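Long-range contacts in gamma-glutamyltranspeptidase (Streptomyces lincolnensis, PDB 6J3A), which probably cleaves or transfers gamma-glutamyl groups, as an LmbA-like member of the gamma-glutamyltranspeptidase family of N-terminal nucleophile (Ntn) enzymes: residues A[10-15]-A[25-30]; A[308-313]-A[540-545]; A[50-55]-A[146-151]. All coordinates share one frame; numbering follows the deposited sequence.

The three contacts follow one another along the chain without nesting or crossing. Contact 1 comes first: after strand 13-17 the chain turns back, and helix 20-31 packs antiparallel against that strand, closing a short loop. Contact 3 opens just after helix 36-50 and closes on helix 146-154, bringing together two parts of the first quarter of the chain. Contact 2 closes a far longer loop, from helix 299-319 to the loop after strand 538-540, and that loop includes the unmodelled residues 384-420. Contacts 1 and 2 lie on opposite sides of the chain's centre, their own centres 37 Å apart, whereas contacts 1 and 3 come within about 7 Å at their nearest atoms.

Contact 1: A[10-15]-A[25-30]; sequences GTFGMV and SAMAVL
Phe-12, Gly-13 and Val-15 meet Ala-26, Met-27 and Leu-30 in a buried strand-helix contact without a hydrogen bond across it. Strand 13-15 and helix 25-30 run nearly antiparallel, at 164°, with their axes 8.4 Å apart.

Aliphatic contacts hold the end toward Val-15. Its CG1, anti to the backbone N, sits 4.0 Å from Ala-26 CB, while its other branch, CG2, lies 4.2 Å from Met-27 SD and also touches Leu-30 CD1. Farther back, Leu-30 CD1 presses on the bare backbone of Gly-13, 4.0 Å from its CA; a beta carbon there would collide with the methyl.

The aromatic contacts are made by the edge of the Phe-12 ring. The Met-27 side chain crosses that of Phe-12 obliquely, and Met-27 CE lies in the ring plane at its edge, 3.9 Å from Phe-12 CD2. The same methyl rests 3.8 Å from Gly-13 O. Beside it, Phe-12 CZ points to the helix backbone and stops 3.3 Å from Leu-30 O, close to the ring plane. Phe-12 and Gly-13 both face Arg-617 in a classic beta bulge, and the Phe-12 ring also makes a cation-pi contact with that residue. An alanine in place of Phe-12 would probably leave a gap beside Met-27 CE and Leu-30 and deprive Arg-617 of its aromatic partner.

Strand 13-17 lies between strands 424-428 and 613-616, so the helix packs on a beta layer, consistent with the alpha-beta-beta-alpha sandwich of Ntn enzymes. On the helix, Met-27 also touches Gln-24 of the second subunit. Across the contact, cohesion probably comes from apolar burial and dispersion between methyls, sulfur and ring, to which the weakly positive ring edge facing Leu-30 O probably adds a small electrostatic term.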
loop_
_atom_site.group_PDB
_atom_site.type_symbol
_atom_site.label_atom_id
_atom_site.label_comp_id
_atom_site.label_asym_id
_atom_site.label_seq_id
_atom_site.Cartn_x
_atom_site.Cartn_y
_atom_site.Cartn_z
ATOM N N GLY A 10 -8.774 -4.046 9.225
ATOM C CA GLY A 10 -10.074 -3.534 8.774
ATOM C C GLY A 10 -11.222 -4.477 9.033
ATOM O O GLY A 10 -11.051 -5.486 9.708
ATOM N N THR A 11 -12.394 -4.121 8.513
ATOM C CA THR A 11 -13.645 -4.865 8.747
ATOM C C THR A 11 -14.560 -5.029 7.530
ATOM O O THR A 11 -15.706 -5.467 7.672
ATOM C CB THR A 11 -14.484 -4.156 9.829
ATOM O OG1 THR A 11 -14.723 -2.800 9.433
ATOM C CG2 THR A 11 -13.765 -4.160 11.150
ATOM N N PHE A 12 -14.064 -4.672 6.351
ATOM C CA PHE A 12 -14.848 -4.747 5.131
ATOM C C PHE A 12 -14.267 -5.740 4.122
ATOM O O PHE A 12 -15.014 -6.484 3.500
ATOM C CB PHE A 12 -15.010 -3.372 4.483
ATOM C CG PHE A 12 -15.804 -3.429 3.210
ATOM C CD1 PHE A 12 -17.189 -3.574 3.245
ATOM C CD2 PHE A 12 -15.160 -3.437 1.972
ATOM C CE1 PHE A 12 -17.922 -3.676 2.065
ATOM C CE2 PHE A 12 -15.889 -3.541 0.795
ATOM C CZ PHE A 12 -17.273 -3.660 0.840
ATOM N N GLY A 13 -12.956 -5.724 3.924
ATOM C CA GLY A 13 -12.327 -6.643 2.982
ATOM C C GLY A 13 -10.839 -6.401 2.864
ATOM O O GLY A 13 -10.367 -5.307 3.150
ATOM N N MET A 14 -10.099 -7.426 2.452
ATOM C CA MET A 14 -8.643 -7.316 2.276
ATOM C C MET A 14 -8.183 -8.089 1.051
ATOM O O MET A 14 -8.658 -9.202 0.804
ATOM C CB MET A 14 -7.892 -7.820 3.512
ATOM C CG MET A 14 -7.973 -6.917 4.739
ATOM S SD MET A 14 -7.080 -5.360 4.572
ATOM C CE MET A 14 -7.761 -4.471 5.971
ATOM N N VAL A 15 -7.266 -7.485 0.287
ATOM C CA VAL A 15 -6.665 -8.126 -0.883
ATOM C C VAL A 15 -5.142 -7.983 -0.858
ATOM O O VAL A 15 -4.619 -6.936 -0.506
ATOM C CB VAL A 15 -7.221 -7.544 -2.195
ATOM C CG1 VAL A 15 -6.615 -8.267 -3.388
ATOM C CG2 VAL A 15 -8.751 -7.643 -2.243
ATOM N N SER A 25 -8.347 -3.744 -8.187
ATOM C CA SER A 25 -9.436 -4.149 -9.073
ATOM C C SER A 25 -10.306 -5.179 -8.357
ATOM O O SER A 25 -11.538 -5.096 -8.391
ATOM C CB SER A 25 -8.903 -4.724 -10.394
ATOM O OG SER A 25 -8.228 -3.743 -11.164
ATOM N N ALA A 26 -9.654 -6.135 -7.698
ATOM C CA ALA A 26 -10.343 -7.117 -6.856
ATOM C C ALA A 26 -11.082 -6.441 -5.694
ATOM O O ALA A 26 -12.201 -6.812 -5.352
ATOM C CB ALA A 26 -9.345 -8.128 -6.324
ATOM N N MET A 27 -10.448 -5.435 -5.106
ATOM C CA MET A 27 -11.053 -4.675 -4.024
ATOM C C MET A 27 -12.267 -3.897 -4.508
ATOM O O MET A 27 -13.260 -3.792 -3.793
ATOM C CB MET A 27 -10.034 -3.707 -3.442
ATOM C CG MET A 27 -10.511 -2.984 -2.206
ATOM S SD MET A 27 -10.609 -4.120 -0.826
ATOM C CE MET A 27 -11.649 -3.197 0.300
ATOM N N ALA A 28 -12.172 -3.343 -5.713
ATOM C CA ALA A 28 -13.310 -2.674 -6.355
ATOM C C ALA A 28 -14.555 -3.574 -6.407
ATOM O O ALA A 28 -15.670 -3.108 -6.216
ATOM C CB ALA A 28 -12.933 -2.204 -7.755
ATOM N N VAL A 29 -14.346 -4.862 -6.653
ATOM C CA VAL A 29 -15.435 -5.825 -6.686
ATOM C C VAL A 29 -16.065 -5.984 -5.304
ATOM O O VAL A 29 -17.294 -6.064 -5.187
ATOM C CB VAL A 29 -14.951 -7.172 -7.255
ATOM C CG1 VAL A 29 -16.002 -8.269 -7.087
ATOM C CG2 VAL A 29 -14.588 -6.994 -8.725
ATOM N N LEU A 30 -15.238 -6.018 -4.263
ATOM C CA LEU A 30 -15.762 -6.061 -2.900
ATOM C C LEU A 30 -16.599 -4.823 -2.601
ATOM O O LEU A 30 -17.726 -4.949 -2.128
ATOM C CB LEU A 30 -14.641 -6.217 -1.880
ATOM C CG LEU A 30 -13.816 -7.506 -1.972
ATOM C CD1 LEU A 30 -12.797 -7.555 -0.842
ATOM C CD2 LEU A 30 -14.692 -8.751 -1.931
#

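Contact 2: A[308-313]-A[540-545]; sequences GCKLAM and NDSFPG
The Phe-543 ring has Met-313 CE over one face and the backbone carbon of Asp-541 over the other, both offset toward the rim. Met-313 CE stands 3.5 Å from the Phe-543 ring centroid, 20° off the normal, in a CH-pi contact, and SD adds a Met-aromatic contact. Met-313 CG also lies 3.8 Å from Phe-543 CD2. The CB of Phe-543 points toward the helix, and its CG takes the crowded position between backbone N and carbonyl carbon (chi1 52°).

The second flat group is the amide of Asn-540. Its OD1 accepts Ser-542 N at 3.0 Å, in the carbonyl plane and on a lone pair, forming an Asx turn, and Ser-542 centres an inverse gamma turn. The amide nitrogen, Asn-540 ND2, comes 3.2 Å from Cys-309 SG. The Lys-310 side chain passes that of Asn-540, its CG 3.9 Å from Asn-540 OD1, and the same carbon lies 3.9 Å from Ser-542 CB. The polar ends are engaged outside this pair: Lys-310 NZ in a salt bridge with Glu-307, Ser-542 OG with Gly-555 N.

Helix 299-319 is thus joined to the loop after strand 538-540 by its aliphatic and sulfur groups, while the Asx turn fixes the Asn-540 amide through OD1 and the lysine contributes its methylenes rather than its charge.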
loop_
_atom_site.group_PDB
_atom_site.type_symbol
_atom_site.label_atom_id
_atom_site.label_comp_id
_atom_site.label_asym_id
_atom_site.label_seq_id
_atom_site.Cartn_x
_atom_site.Cartn_y
_atom_site.Cartn_z
ATOM N N GLY A 308 16.324 -29.641 6.426
ATOM C CA GLY A 308 14.974 -30.201 6.385
ATOM C C GLY A 308 14.312 -30.026 5.028
ATOM O O GLY A 308 13.704 -30.954 4.502
ATOM N N CYS A 309 14.452 -28.830 4.458
ATOM C CA CYS A 309 13.971 -28.539 3.107
ATOM C C CYS A 309 14.593 -29.447 2.033
ATOM O O CYS A 309 13.872 -29.966 1.173
ATOM C CB CYS A 309 14.223 -27.082 2.767
ATOM S SG CYS A 309 13.771 -26.663 1.075
ATOM N N LYS A 310 15.912 -29.640 2.094
ATOM C CA LYS A 310 16.610 -30.571 1.184
ATOM C C LYS A 310 15.993 -31.968 1.218
ATOM O O LYS A 310 15.699 -32.549 0.179
ATOM C CB LYS A 310 18.121 -30.633 1.496
ATOM C CG LYS A 310 18.938 -29.595 0.722
ATOM C CD LYS A 310 19.790 -28.682 1.589
ATOM C CE LYS A 310 21.262 -29.001 1.529
ATOM N NZ LYS A 310 22.045 -27.899 2.157
ATOM N N LEU A 311 15.769 -32.484 2.419
ATOM C CA LEU A 311 15.204 -33.816 2.588
ATOM C C LEU A 311 13.763 -33.885 2.096
ATOM O O LEU A 311 13.353 -34.899 1.545
ATOM C CB LEU A 311 15.278 -34.251 4.055
ATOM C CG LEU A 311 16.671 -34.326 4.697
ATOM C CD1 LEU A 311 16.549 -34.552 6.194
ATOM C CD2 LEU A 311 17.524 -35.414 4.069
ATOM N N ALA A 312 12.990 -32.822 2.302
ATOM C CA ALA A 312 11.603 -32.799 1.818
ATOM C C ALA A 312 11.560 -32.700 0.299
ATOM O O ALA A 312 10.702 -33.308 -0.326
ATOM C CB ALA A 312 10.811 -31.666 2.451
ATOM N N MET A 313 12.489 -31.946 -0.286
ATOM C CA MET A 313 12.570 -31.785 -1.745
ATOM C C MET A 313 12.964 -33.075 -2.457
ATOM O O MET A 313 12.460 -33.391 -3.530
ATOM C CB MET A 313 13.549 -30.664 -2.098
ATOM C CG MET A 313 13.004 -29.273 -1.821
ATOM S SD MET A 313 11.471 -28.858 -2.698
ATOM C CE MET A 313 12.085 -27.638 -3.844
ATOM N N ASN A 540 17.309 -22.650 -0.859
ATOM C CA ASN A 540 18.378 -23.501 -1.405
ATOM C C ASN A 540 18.034 -23.996 -2.809
ATOM O O ASN A 540 16.872 -23.948 -3.222
ATOM C CB ASN A 540 18.699 -24.666 -0.455
ATOM C CG ASN A 540 17.719 -25.822 -0.565
ATOM O OD1 ASN A 540 17.805 -26.636 -1.482
ATOM N ND2 ASN A 540 16.814 -25.924 0.398
ATOM N N ASP A 541 19.059 -24.469 -3.521
ATOM C CA ASP A 541 18.896 -25.050 -4.869
ATOM C C ASP A 541 19.531 -26.442 -4.969
ATOM O O ASP A 541 19.936 -26.871 -6.056
ATOM C CB ASP A 541 19.511 -24.140 -5.947
ATOM C CG ASP A 541 18.706 -22.883 -6.203
ATOM O OD1 ASP A 541 17.471 -22.958 -6.420
ATOM O OD2 ASP A 541 19.341 -21.814 -6.219
ATOM N N SER A 542 19.588 -27.157 -3.848
ATOM C CA SER A 542 20.228 -28.475 -3.798
ATOM C C SER A 542 19.222 -29.600 -4.065
ATOM O O SER A 542 18.955 -30.442 -3.219
ATOM C CB SER A 542 20.957 -28.669 -2.468
ATOM O OG SER A 542 21.780 -29.813 -2.519
ATOM N N PHE A 543 18.705 -29.597 -5.285
ATOM C CA PHE A 543 17.724 -30.571 -5.783
ATOM C C PHE A 543 17.509 -30.250 -7.270
ATOM O O PHE A 543 17.787 -29.123 -7.687
ATOM C CB PHE A 543 16.399 -30.441 -5.026
ATOM C CG PHE A 543 15.865 -29.041 -5.004
ATOM C CD1 PHE A 543 15.196 -28.522 -6.114
ATOM C CD2 PHE A 543 16.060 -28.225 -3.897
ATOM C CE1 PHE A 543 14.732 -27.220 -6.120
ATOM C CE2 PHE A 543 15.583 -26.927 -3.889
ATOM C CZ PHE A 543 14.920 -26.421 -5.002
ATOM N N PRO A 544 17.017 -31.210 -8.078
ATOM C CA PRO A 544 16.764 -30.897 -9.496
ATOM C C PRO A 544 15.610 -29.912 -9.695
ATOM O O PRO A 544 14.491 -30.163 -9.222
ATOM C CB PRO A 544 16.408 -32.257 -10.107
ATOM C CG PRO A 544 16.005 -33.103 -8.960
ATOM C CD PRO A 544 16.810 -32.637 -7.790
ATOM N N GLY A 545 15.894 -28.810 -10.391
ATOM C CA GLY A 545 14.905 -27.768 -10.626
ATOM C C GLY A 545 13.757 -28.256 -11.494
ATOM O O GLY A 545 13.931 -29.169 -12.306
#

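Contact 3: A[50-55]-A[146-151]; sequences VEPHLN and ENVGVT
His-53 carries this contact, its side chain reaching across to Asn-147, Val-148 and Thr-151 on helix 146-154. With chi1 at 62°, His-53 CG sits between the backbone N and the carbonyl carbon, close to the Val-148 backbone. The Val-148 and His-53 side chains cross at about a right angle, with Val-148 CG2 4.2 Å from the His-53 centroid in an off-centre CH-pi contact. Leu-54 CG, from the same loop, lies 3.6 Å above the plane on the opposite face of the His-53 ring, over its centre, and Pro-52 CD meets the edge in plane. Asn-147 CB reaches His-53 CE1 at 3.7 Å.

The loop between helix 36-50 and strand 61-66 is thereby packed against the first turns of helix 146-154. It opens with a type I beta turn over 51-54, in which Glu-51 O accepts from Leu-54 N; Asn-55 N is a second donor to the same carbonyl.

Thr-151 OG1 donates to Asn-147 O, one turn earlier, and this carbonyl also takes Thr-151 N; the same hydroxyl oxygen lies 3.7 Å from His-53 CB. His-53 NE2 is buried with no partner in the model, whereas His-53 O is bound by Gln-444 NE2. Next along the loop, Leu-54 pairs through its backbone with Thr-421, the first ordered residue after the gap at 384-420.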
loop_
_atom_site.group_PDB
_atom_site.type_symbol
_atom_site.label_atom_id
_atom_site.label_comp_id
_atom_site.label_asym_id
_atom_site.label_seq_id
_atom_site.Cartn_x
_atom_site.Cartn_y
_atom_site.Cartn_z
ATOM N N VAL A 50 -1.526 -7.328 -16.624
ATOM C CA VAL A 50 -0.463 -6.528 -15.992
ATOM C C VAL A 50 0.797 -7.296 -15.616
ATOM O O VAL A 50 1.796 -6.675 -15.264
ATOM C CB VAL A 50 -0.982 -5.729 -14.778
ATOM C CG1 VAL A 50 -2.203 -4.906 -15.187
ATOM C CG2 VAL A 50 -1.289 -6.632 -13.581
ATOM N N GLU A 51 0.744 -8.627 -15.684
ATOM C CA GLU A 51 1.928 -9.478 -15.547
ATOM C C GLU A 51 1.971 -10.568 -16.635
ATOM O O GLU A 51 2.093 -11.758 -16.327
ATOM C CB GLU A 51 1.967 -10.116 -14.158
ATOM C CG GLU A 51 1.920 -9.120 -13.013
ATOM C CD GLU A 51 2.374 -9.712 -11.688
ATOM O OE1 GLU A 51 3.519 -10.205 -11.612
ATOM O OE2 GLU A 51 1.595 -9.674 -10.715
ATOM N N PRO A 52 1.905 -10.170 -17.917
ATOM C CA PRO A 52 1.891 -11.131 -19.028
ATOM C C PRO A 52 3.235 -11.822 -19.280
ATOM O O PRO A 52 3.289 -12.817 -19.983
ATOM C CB PRO A 52 1.525 -10.258 -20.220
ATOM C CG PRO A 52 2.159 -8.955 -19.900
ATOM C CD PRO A 52 1.939 -8.787 -18.420
ATOM N N HIS A 53 4.303 -11.228 -18.773
ATOM C CA HIS A 53 5.605 -11.885 -18.583
ATOM C C HIS A 53 5.659 -12.968 -17.493
ATOM O O HIS A 53 6.682 -13.650 -17.365
ATOM C CB HIS A 53 6.667 -10.824 -18.258
ATOM C CG HIS A 53 6.410 -10.075 -16.986
ATOM N ND1 HIS A 53 7.374 -9.897 -16.020
ATOM C CD2 HIS A 53 5.290 -9.477 -16.511
ATOM C CE1 HIS A 53 6.865 -9.200 -15.020
ATOM N NE2 HIS A 53 5.600 -8.938 -15.292
ATOM N N LEU A 54 4.598 -13.080 -16.687
ATOM C CA LEU A 54 4.531 -14.031 -15.572
ATOM C C LEU A 54 3.284 -14.921 -15.527
ATOM O O LEU A 54 3.276 -15.913 -14.800
ATOM C CB LEU A 54 4.707 -13.278 -14.254
ATOM C CG LEU A 54 6.101 -12.664 -14.039
ATOM C CD1 LEU A 54 6.099 -11.760 -12.819
ATOM C CD2 LEU A 54 7.193 -13.710 -13.881
ATOM N N ASN A 55 2.247 -14.588 -16.290
ATOM C CA ASN A 55 1.097 -15.469 -16.453
ATOM C C ASN A 55 0.289 -15.084 -17.692
ATOM O O ASN A 55 0.666 -14.197 -18.442
ATOM C CB ASN A 55 0.221 -15.448 -15.197
ATOM C CG ASN A 55 -0.619 -14.200 -15.085
ATOM O OD1 ASN A 55 -0.226 -13.127 -15.535
ATOM N ND2 ASN A 55 -1.789 -14.334 -14.468
ATOM N N GLU A 146 8.968 -2.385 -15.221
ATOM C CA GLU A 146 10.138 -2.491 -16.114
ATOM C C GLU A 146 10.418 -3.916 -16.600
ATOM O O GLU A 146 10.839 -4.103 -17.743
ATOM C CB GLU A 146 11.422 -1.804 -15.571
ATOM C CG GLU A 146 11.825 -2.033 -14.119
ATOM C CD GLU A 146 11.110 -1.097 -13.158
ATOM O OE1 GLU A 146 11.685 -0.071 -12.733
ATOM O OE2 GLU A 146 9.935 -1.384 -12.851
ATOM N N ASN A 147 10.151 -4.906 -15.759
ATOM C CA ASN A 147 10.283 -6.316 -16.152
ATOM C C ASN A 147 9.467 -6.792 -17.361
ATOM O O ASN A 147 9.842 -7.781 -17.977
ATOM C CB ASN A 147 9.989 -7.227 -14.959
ATOM C CG ASN A 147 11.144 -7.296 -13.975
ATOM O OD1 ASN A 147 12.282 -6.925 -14.290
ATOM N ND2 ASN A 147 10.857 -7.787 -12.774
ATOM N N VAL A 148 8.376 -6.119 -17.707
ATOM C CA VAL A 148 7.624 -6.500 -18.903
ATOM C C VAL A 148 8.501 -6.314 -20.146
ATOM O O VAL A 148 8.774 -7.258 -20.885
ATOM C CB VAL A 148 6.321 -5.685 -19.050
ATOM C CG1 VAL A 148 5.611 -6.010 -20.358
ATOM C CG2 VAL A 148 5.385 -5.961 -17.886
ATOM N N GLY A 149 8.948 -5.085 -20.348
ATOM C CA GLY A 149 9.747 -4.735 -21.512
ATOM C C GLY A 149 11.102 -5.401 -21.498
ATOM O O GLY A 149 11.577 -5.860 -22.537
ATOM N N VAL A 150 11.725 -5.460 -20.324
ATOM C CA VAL A 150 13.017 -6.127 -20.189
ATOM C C VAL A 150 12.888 -7.596 -20.593
ATOM O O VAL A 150 13.811 -8.136 -21.200
ATOM C CB VAL A 150 13.614 -5.984 -18.767
ATOM C CG1 VAL A 150 14.827 -6.895 -18.560
ATOM C CG2 VAL A 150 14.028 -4.541 -18.515
ATOM N N THR A 151 11.744 -8.211 -20.272
ATOM C CA THR A 151 11.456 -9.601 -20.665
ATOM C C THR A 151 11.321 -9.723 -22.174
ATOM O O THR A 151 11.963 -10.561 -22.788
ATOM C CB THR A 151 10.162 -10.166 -20.023
ATOM O OG1 THR A 151 10.286 -10.200 -18.599
ATOM C CG2 THR A 151 9.892 -11.592 -20.490
#